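Local coordinates for heme-binding protein A (Haemophilus parasuis 29755, PDB 3TPA) that probably binds glutathione in the periplasm as the solute-binding protein of a bacterial ABC-type importer, despite a name that refers to heme, at residues T296-I301 against L328-F333; D303-G308 against P368-E373. The protein carries 1 engineered substitution. One frame throughout, in Å; residues are numbered along the deposited sequence. Where two conformers were deposited one is given.

Contact 1. Residues T296-I301 against L328-F333; sequences TDKKAI and LPQYEF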
ATOM      1  N   THR A 296     -14.502  15.043 -18.309  1.00 16.36           N
ATOM      2  CA  THR A 296     -14.075  13.700 -17.925  1.00 12.99           C
ATOM      3  C   THR A 296     -15.274  13.026 -17.262  1.00 18.11           C
ATOM      4  O   THR A 296     -15.701  13.414 -16.175  1.00 14.50           O
ATOM      5  CB  THR A 296     -12.830  13.715 -16.973  1.00 11.75           C
ATOM      6  OG1 THR A 296     -11.741  14.386 -17.613  1.00 15.72           O
ATOM      7  CG2 THR A 296     -12.371  12.293 -16.624  1.00 13.04           C
ATOM      8  N   ASP A 297     -15.838  12.037 -17.957  1.00 16.22           N
ATOM      9  CA  ASP A 297     -17.015  11.311 -17.482  1.00 15.13           C
ATOM     10  C   ASP A 297     -16.542  10.211 -16.541  1.00 18.65           C
ATOM     11  O   ASP A 297     -16.288   9.094 -16.976  1.00 13.23           O
ATOM     12  CB  ASP A 297     -17.748  10.680 -18.674  1.00 15.26           C
ATOM     13  CG  ASP A 297     -19.174  10.258 -18.336  1.00 22.91           C
ATOM     14  OD1 ASP A 297     -19.471  10.039 -17.148  1.00 19.25           O
ATOM     15  OD2 ASP A 297     -19.998  10.126 -19.269  1.00 26.04           O
ATOM     16  N   LYS A 298     -16.397  10.532 -15.257  1.00 17.77           N
ATOM     17  CA  LYS A 298     -15.816   9.590 -14.304  1.00 13.08           C
ATOM     18  C   LYS A 298     -16.717   8.370 -14.078  1.00 13.93           C
ATOM     19  O   LYS A 298     -16.231   7.250 -13.983  1.00 15.09           O
ATOM     20  CB  LYS A 298     -15.505  10.276 -12.968  1.00 13.65           C
ATOM     21  CG  LYS A 298     -14.560  11.499 -13.080  1.00 10.55           C
ATOM     22  CD  LYS A 298     -14.300  12.163 -11.721  1.00 16.30           C
ATOM     23  CE  LYS A 298     -13.550  13.492 -11.881  1.00 14.43           C
ATOM     24  NZ  LYS A 298     -13.118  14.053 -10.560  1.00 23.08           N
ATOM     25  N   LYS A 299     -18.024   8.593 -13.968  1.00 15.50           N
ATOM     26  CA  LYS A 299     -18.958   7.481 -13.770  1.00 20.00           C
ATOM     27  C   LYS A 299     -18.903   6.491 -14.942  1.00 16.81           C
ATOM     28  O   LYS A 299     -18.882   5.285 -14.727  1.00 15.79           O
ATOM     29  CB  LYS A 299     -20.389   7.984 -13.594  1.00 26.38           C
ATOM     30  CG  LYS A 299     -21.421   6.878 -13.313  1.00 38.23           C
ATOM     31  CD  LYS A 299     -22.852   7.393 -13.502  1.00 47.85           C
ATOM     32  CE  LYS A 299     -23.896   6.360 -13.082  1.00 54.75           C
ATOM     33  NZ  LYS A 299     -23.858   5.106 -13.887  1.00 57.97           N
ATOM     34  N   ALA A 300     -18.879   7.010 -16.169  1.00 12.95           N
ATOM     35  CA  ALA A 300     -18.724   6.162 -17.362  1.00 22.51           C
ATOM     36  C   ALA A 300     -17.432   5.342 -17.296  1.00 23.24           C
ATOM     37  O   ALA A 300     -17.430   4.161 -17.572  1.00 18.83           O
ATOM     38  CB  ALA A 300     -18.730   7.014 -18.646  1.00 19.97           C
ATOM     39  N   ILE A 301     -16.330   5.993 -16.937  1.00 17.16           N
ATOM     40  CA  ILE A 301     -15.035   5.314 -16.857  1.00 14.80           C
ATOM     41  C   ILE A 301     -15.063   4.180 -15.844  1.00 19.34           C
ATOM     42  O   ILE A 301     -14.721   3.043 -16.152  1.00 19.95           O
ATOM     43  CB  ILE A 301     -13.907   6.304 -16.490  1.00 12.69           C
ATOM     44  CG1 ILE A 301     -13.751   7.323 -17.610  1.00 16.64           C
ATOM     45  CG2 ILE A 301     -12.585   5.575 -16.243  1.00 10.85           C
ATOM     46  CD1 ILE A 301     -12.794   8.454 -17.290  1.00 21.47           C
ATOM     47  N   LEU A 328     -15.508  18.493  -0.721  1.00 21.26           N
ATOM     48  CA  LEU A 328     -14.604  19.069  -1.709  1.00 21.14           C
ATOM     49  C   LEU A 328     -15.398  19.381  -2.979  1.00 29.58           C
ATOM     50  O   LEU A 328     -16.081  18.505  -3.516  1.00 28.91           O
ATOM     51  CB  LEU A 328     -13.484  18.080  -2.033  1.00 15.58           C
ATOM     52  CG  LEU A 328     -12.333  18.606  -2.891  1.00 20.25           C
ATOM     53  CD1 LEU A 328     -11.622  19.820  -2.220  1.00 16.96           C
ATOM     54  CD2 LEU A 328     -11.340  17.483  -3.163  1.00 17.24           C
ATOM     55  N   PRO A 329     -15.313  20.629  -3.462  1.00 26.84           N
ATOM     56  CA  PRO A 329     -16.055  20.997  -4.674  1.00 22.03           C
ATOM     57  C   PRO A 329     -15.582  20.175  -5.864  1.00 18.40           C
ATOM     58  O   PRO A 329     -14.391  19.893  -5.980  1.00 21.68           O
ATOM     59  CB  PRO A 329     -15.701  22.478  -4.865  1.00 24.11           C
ATOM     60  CG  PRO A 329     -15.276  22.953  -3.504  1.00 27.18           C
ATOM     61  CD  PRO A 329     -14.578  21.775  -2.890  1.00 27.06           C
ATOM     62  N   GLN A 330     -16.514  19.782  -6.726  1.00 20.11           N
ATOM     63  CA  GLN A 330     -16.220  18.926  -7.871  1.00 17.92           C
ATOM     64  C   GLN A 330     -16.457  19.666  -9.183  1.00 25.58           C
ATOM     65  O   GLN A 330     -17.290  20.592  -9.262  1.00 20.69           O
ATOM     66  CB  GLN A 330     -17.105  17.673  -7.851  1.00 21.62           C
ATOM     67  CG  GLN A 330     -16.882  16.783  -6.637  1.00 24.60           C
ATOM     68  CD  GLN A 330     -15.458  16.270  -6.567  1.00 29.61           C
ATOM     69  OE1 GLN A 330     -15.001  15.559  -7.461  1.00 27.31           O
ATOM     70  NE2 GLN A 330     -14.744  16.644  -5.512  1.00 26.60           N
ATOM     71  N   TYR A 331     -15.727  19.260 -10.216  1.00 20.01           N
ATOM     72  CA  TYR A 331     -15.998  19.760 -11.555  1.00 21.38           C
ATOM     73  C   TYR A 331     -16.922  18.754 -12.219  1.00 23.66           C
ATOM     74  O   TYR A 331     -16.466  17.819 -12.872  1.00 24.52           O
ATOM     75  CB  TYR A 331     -14.707  19.929 -12.361  1.00 17.66           C
ATOM     76  CG  TYR A 331     -13.691  20.871 -11.725  1.00 20.08           C
ATOM     77  CD1 TYR A 331     -13.779  22.250 -11.891  1.00 21.79           C
ATOM     78  CD2 TYR A 331     -12.649  20.375 -10.954  1.00 14.23           C
ATOM     79  CE1 TYR A 331     -12.843  23.106 -11.299  1.00 18.93           C
ATOM     80  CE2 TYR A 331     -11.730  21.209 -10.386  1.00 19.02           C
ATOM     81  CZ  TYR A 331     -11.832  22.569 -10.550  1.00 13.66           C
ATOM     82  OH  TYR A 331     -10.888  23.365  -9.965  1.00 16.72           O
ATOM     83  N   GLU A 332     -18.225  18.928 -12.038  1.00 20.89           N
ATOM     84  CA  GLU A 332     -19.186  17.952 -12.543  1.00 20.88           C
ATOM     85  C   GLU A 332     -19.063  17.761 -14.050  1.00 22.59           C
ATOM     86  O   GLU A 332     -18.663  18.675 -14.759  1.00 20.39           O
ATOM     87  CB  GLU A 332     -20.612  18.372 -12.179  1.00 26.33           C
ATOM     88  CG  GLU A 332     -21.175  19.507 -13.030  1.00 41.17           C
ATOM     89  CD  GLU A 332     -20.647  20.887 -12.645  1.00 46.49           C
ATOM     90  OE1 GLU A 332     -19.906  21.034 -11.637  1.00 36.25           O
ATOM     91  OE2 GLU A 332     -20.985  21.841 -13.374  1.00 51.54           O
ATOM     92  N   PHE A 333     -19.407  16.570 -14.536  1.00 20.40           N
ATOM     93  CA  PHE A 333     -19.299  16.278 -15.967  1.00 18.10           C
ATOM     94  C   PHE A 333     -20.370  17.051 -16.743  1.00 22.00           C
ATOM     95  O   PHE A 333     -21.571  16.854 -16.548  1.00 21.66           O
ATOM     96  CB  PHE A 333     -19.362  14.765 -16.257  1.00 17.83           C
ATOM     97  CG  PHE A 333     -19.352  14.420 -17.739  1.00 25.19           C
ATOM     98  CD1 PHE A 333     -18.217  14.619 -18.511  1.00 23.53           C
ATOM     99  CD2 PHE A 333     -20.489  13.902 -18.360  1.00 25.06           C
ATOM    100  CE1 PHE A 333     -18.221  14.317 -19.879  1.00 21.23           C
ATOM    101  CE2 PHE A 333     -20.496  13.587 -19.719  1.00 19.67           C
ATOM    102  CZ  PHE A 333     -19.371  13.792 -20.476  1.00 22.68           C
TER
HETATM  103  O   HOH W   1     -16.134  15.320 -14.082  1.00 18.72           O
HETATM  104  O   HOH W   2     -14.275  16.985  -9.494  1.00 23.39           O
HETATM  105  O   HOH W   3     -15.869  15.355 -11.035  1.00 28.16           O
HETATM  106  O   HOH W   4     -15.105  13.415  -8.767  1.00 29.39           O
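With CG swung opposite the backbone N in both residues (chi1 176° in Phe-333, -163° in Asp-297), the ring of Phe-333 and the side chain of Asp-297 come to lie one over the other. Asp-297 CB sits above the middle of one ring face, 3.8 Å from the centroid of Phe-333, a CH-pi contact. The carboxylate continues across that face, its plane only 18° from the ring's, and OD2 of Asp-297 comes within 3.5 Å of Phe-333 CE2. The same aspartate is the N-cap of helix 298-306: its OD1 accepts from Ala-300 N at 3.2 Å, met from above the carboxylate plane. Phe-333 therefore covers the start of this helix, in the lobe built on the mixed sheet that contains strand 478-491. Away from the ring the segments meet mostly through water. One water lies within hydrogen-bonding distance of both Thr-296 O and Tyr-331 O. Lys-298, extended beyond CG, brings NZ to 3.9 Å from Gln-330 OE1, and a water 2.8 Å from Lys-298 NZ bridges the two. That ammonium is also hydrogen-bonded to Pro-480 O and His-293 NE2. Gln-330 is bent at its second torsion, its NE2 hydrogen-bonded to Leu-328 O at 3.0 Å and also to Thr-314 O.

Contact 2. Residues D303-G308 against P368-E373; sequences DAVYQG and PRRTAE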
ATOM      1  N   ASP A 303     -17.613   2.710 -14.505  1.00 20.02           N
ATOM      2  CA  ASP A 303     -18.577   1.694 -14.951  1.00 19.58           C
ATOM      3  C   ASP A 303     -18.012   0.778 -16.024  1.00 24.88           C
ATOM      4  O   ASP A 303     -18.090  -0.443 -15.897  1.00 24.46           O
ATOM      5  CB  ASP A 303     -19.869   2.351 -15.431  1.00 20.04           C
ATOM      6  CG  ASP A 303     -20.779   2.748 -14.278  1.00 28.53           C
ATOM      7  OD1 ASP A 303     -20.506   2.316 -13.139  1.00 31.05           O
ATOM      8  OD2 ASP A 303     -21.768   3.469 -14.504  1.00 24.05           O
ATOM      9  N   ALA A 304     -17.448   1.365 -17.080  1.00 19.12           N
ATOM     10  CA  ALA A 304     -16.864   0.579 -18.170  1.00 21.29           C
ATOM     11  C   ALA A 304     -15.582  -0.164 -17.800  1.00 25.55           C
ATOM     12  O   ALA A 304     -15.386  -1.316 -18.187  1.00 27.01           O
ATOM     13  CB  ALA A 304     -16.598   1.468 -19.366  1.00 22.11           C
ATOM     14  N   VAL A 305     -14.700   0.502 -17.067  1.00 20.16           N
ATOM     15  CA  VAL A 305     -13.370  -0.040 -16.808  1.00 20.00           C
ATOM     16  C   VAL A 305     -13.287  -1.040 -15.643  1.00 21.83           C
ATOM     17  O   VAL A 305     -12.646  -2.076 -15.765  1.00 15.84           O
ATOM     18  CB  VAL A 305     -12.366   1.091 -16.585  1.00 20.36           C
ATOM     19  CG1 VAL A 305     -11.016   0.539 -16.110  1.00 25.71           C
ATOM     20  CG2 VAL A 305     -12.220   1.909 -17.861  1.00 18.45           C
ATOM     21  N   TYR A 306     -13.926  -0.729 -14.516  1.00 20.94           N
ATOM     22  CA  TYR A 306     -13.735  -1.537 -13.304  1.00 19.37           C
ATOM     23  C   TYR A 306     -14.770  -2.639 -13.109  1.00 24.89           C
ATOM     24  O   TYR A 306     -14.668  -3.434 -12.180  1.00 25.72           O
ATOM     25  CB  TYR A 306     -13.660  -0.653 -12.054  1.00 18.61           C
ATOM     26  CG  TYR A 306     -12.464   0.280 -12.051  1.00 18.80           C
ATOM     27  CD1 TYR A 306     -11.331   0.004 -11.295  1.00 15.82           C
ATOM     28  CD2 TYR A 306     -12.482   1.449 -12.799  1.00 17.41           C
ATOM     29  CE1 TYR A 306     -10.234   0.876 -11.303  1.00 18.38           C
ATOM     30  CE2 TYR A 306     -11.415   2.305 -12.818  1.00 10.95           C
ATOM     31  CZ  TYR A 306     -10.293   2.027 -12.071  1.00 14.82           C
ATOM     32  OH  TYR A 306      -9.232   2.916 -12.108  1.00 16.53           O
ATOM     33  N   GLN A 307     -15.765  -2.664 -13.983  1.00 26.93           N
ATOM     34  CA  GLN A 307     -16.798  -3.693 -13.947  0.53 26.85           C
ATOM     35  C   GLN A 307     -17.290  -3.969 -12.526  1.00 27.43           C
ATOM     36  O   GLN A 307     -17.432  -5.139 -12.118  1.00 26.64           O
ATOM     37  CB  GLN A 307     -16.271  -4.975 -14.585  0.53 28.89           C
ATOM     38  CG  GLN A 307     -15.835  -4.784 -16.029  0.53 34.30           C
ATOM     39  CD  GLN A 307     -15.378  -6.074 -16.672  0.53 34.29           C
ATOM     40  OE1 GLN A 307     -16.187  -6.837 -17.195  0.53 35.03           O
ATOM     41  NE2 GLN A 307     -14.076  -6.325 -16.635  0.53 31.18           N
ATOM     42  N   GLY A 308     -17.536  -2.893 -11.782  1.00 21.74           N
ATOM     43  CA  GLY A 308     -18.039  -2.953 -10.422  1.00 20.97           C
ATOM     44  C   GLY A 308     -16.960  -2.859  -9.353  1.00 24.06           C
ATOM     45  O   GLY A 308     -17.242  -2.518  -8.203  1.00 24.05           O
ATOM     46  N   PRO A 368      -6.433   0.886 -18.774  1.00 19.59           N
ATOM     47  CA  PRO A 368      -6.043   2.246 -19.158  1.00 21.24           C
ATOM     48  C   PRO A 368      -6.453   2.550 -20.598  1.00 22.68           C
ATOM     49  O   PRO A 368      -6.824   3.687 -20.886  1.00 18.20           O
ATOM     50  CB  PRO A 368      -4.513   2.221 -19.042  1.00 22.25           C
ATOM     51  CG  PRO A 368      -4.199   1.073 -18.154  1.00 15.30           C
ATOM     52  CD  PRO A 368      -5.273   0.069 -18.372  1.00 16.96           C
ATOM     53  N   ARG A 369      -6.399   1.553 -21.484  1.00 17.01           N
ATOM     54  CA  ARG A 369      -6.737   1.760 -22.889  0.52 19.83           C
ATOM     55  C   ARG A 369      -8.177   2.232 -23.039  1.00 20.20           C
ATOM     56  O   ARG A 369      -8.458   3.188 -23.754  1.00 21.38           O
ATOM     57  CB  ARG A 369      -6.497   0.479 -23.699  0.52 23.73           C
ATOM     58  CG  ARG A 369      -6.941   0.535 -25.163  0.52 29.16           C
ATOM     59  CD  ARG A 369      -6.075   1.448 -26.017  0.52 30.10           C
ATOM     60  NE  ARG A 369      -4.650   1.157 -25.891  0.52 32.29           N
ATOM     61  CZ  ARG A 369      -3.713   1.715 -26.651  0.52 26.58           C
ATOM     62  NH1 ARG A 369      -2.437   1.418 -26.470  0.52 11.95           N
ATOM     63  NH2 ARG A 369      -4.057   2.576 -27.596  0.52 20.86           N
ATOM     64  N   ARG A 370      -9.091   1.555 -22.356  1.00 21.48           N
ATOM     65  CA  ARG A 370     -10.501   1.947 -22.431  1.00 23.46           C
ATOM     66  C   ARG A 370     -10.760   3.277 -21.734  1.00 19.00           C
ATOM     67  O   ARG A 370     -11.573   4.070 -22.194  1.00 22.95           O
ATOM     68  CB  ARG A 370     -11.429   0.868 -21.868  1.00 21.53           C
ATOM     69  CG  ARG A 370     -12.907   1.269 -21.938  1.00 27.84           C
ATOM     70  CD  ARG A 370     -13.435   1.199 -23.372  1.00 33.13           C
ATOM     71  NE  ARG A 370     -14.867   1.473 -23.463  1.00 35.47           N
ATOM     72  CZ  ARG A 370     -15.824   0.627 -23.086  1.00 44.91           C
ATOM     73  NH1 ARG A 370     -15.517  -0.559 -22.573  1.00 55.30           N
ATOM     74  NH2 ARG A 370     -17.096   0.970 -23.218  1.00 40.20           N
ATOM     75  N   THR A 371     -10.084   3.509 -20.614  1.00 16.78           N
ATOM     76  CA  THR A 371     -10.104   4.810 -19.959  1.00 17.03           C
ATOM     77  C   THR A 371      -9.744   5.878 -20.996  1.00 19.35           C
ATOM     78  O   THR A 371     -10.486   6.827 -21.220  1.00 22.04           O
ATOM     79  CB  THR A 371      -9.070   4.871 -18.804  1.00 17.82           C
ATOM     80  OG1 THR A 371      -9.320   3.825 -17.859  1.00 18.70           O
ATOM     81  CG2 THR A 371      -9.132   6.225 -18.088  1.00 10.30           C
ATOM     82  N   ALA A 372      -8.607   5.701 -21.654  1.00 20.35           N
ATOM     83  CA  ALA A 372      -8.153   6.683 -22.634  1.00 21.32           C
ATOM     84  C   ALA A 372      -9.175   6.915 -23.759  1.00 21.02           C
ATOM     85  O   ALA A 372      -9.374   8.043 -24.211  1.00 21.70           O
ATOM     86  CB  ALA A 372      -6.795   6.271 -23.215  1.00 12.09           C
ATOM     87  N   GLU A 373      -9.804   5.839 -24.227  1.00 24.41           N
ATOM     88  CA  GLU A 373     -10.740   5.937 -25.351  1.00 20.09           C
ATOM     89  C   GLU A 373     -11.975   6.750 -24.988  1.00 23.08           C
ATOM     90  O   GLU A 373     -12.456   7.565 -25.778  1.00 25.65           O
ATOM     91  CB  GLU A 373     -11.161   4.536 -25.830  1.00 20.20           C
ATOM     92  CG  GLU A 373     -10.112   3.842 -26.661  1.00 22.83           C
ATOM     93  CD  GLU A 373     -10.423   2.378 -26.901  1.00 31.64           C
ATOM     94  OE1 GLU A 373     -11.447   1.884 -26.379  1.00 27.66           O
ATOM     95  OE2 GLU A 373      -9.631   1.714 -27.605  1.00 26.31           O
TER
HETATM   96  O   HOH W   5     -16.623  -2.334 -20.482  1.00 62.66           O
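Ala-304 makes the first touch, laying its methyl CB over one face of the Arg-370 guanidinium, displaced toward the rim and 3.9 Å from Arg-370 CZ. The arginine gets there by leaving its backbone with CG opposite N and then bending at the next bond (chi2 74°), which carries the guanidinium across to Ala-304. The carbonyl of Ala-304 adds a polar link: a water donates to Ala-304 O at 2.8 Å and accepts from Arg-370 NH1 at 3.0 Å, so one residue meets the guanidinium both through its methyl and, by way of solvent, through its backbone. Val-305 comes next, at the closest backbone approach, its CA 6.6 Å from Arg-370 CA. Its CG2 packs 3.5 Å from Thr-371 OG1 and 4.2 Å from the aliphatic Arg-370 CG, the valine and threonine side chains crossing at roughly a right angle. The threonine hydroxyl is engaged with Asn-367 O and Asn-365 ND2, so the valine methyl rests against a polar group already held by the loop leading into its helix. Helix 298-306 here lies beside the first turn of helix 368-381, with Tyr-306 and Thr-371 both resting on Phe-481 of strand 478-491 and Thr-371 also reaching Thr-409 of strand 407-413.

In the fold
From the N terminus, the chain reaches helix 298-306, which serves both contacts: its capped start belongs to contact 1, its last turn to contact 2. After strand 310-312, contact 1 closes a loop of 26 intervening residues when 328-333, just ahead of helix 335-344, returns to the helix start. The chain then passes through strand 351-356 before 368-373 closes the wider loop of contact 2, with 59 residues between its segments. The two loops cross, since their segments alternate. Their centres lie 14 Å apart, and Ile-301 CG2 touches Thr-371 CG2 at 4.0 Å. Together they tie helix 298-306 to a loop and to helix 368-381 within one lobe.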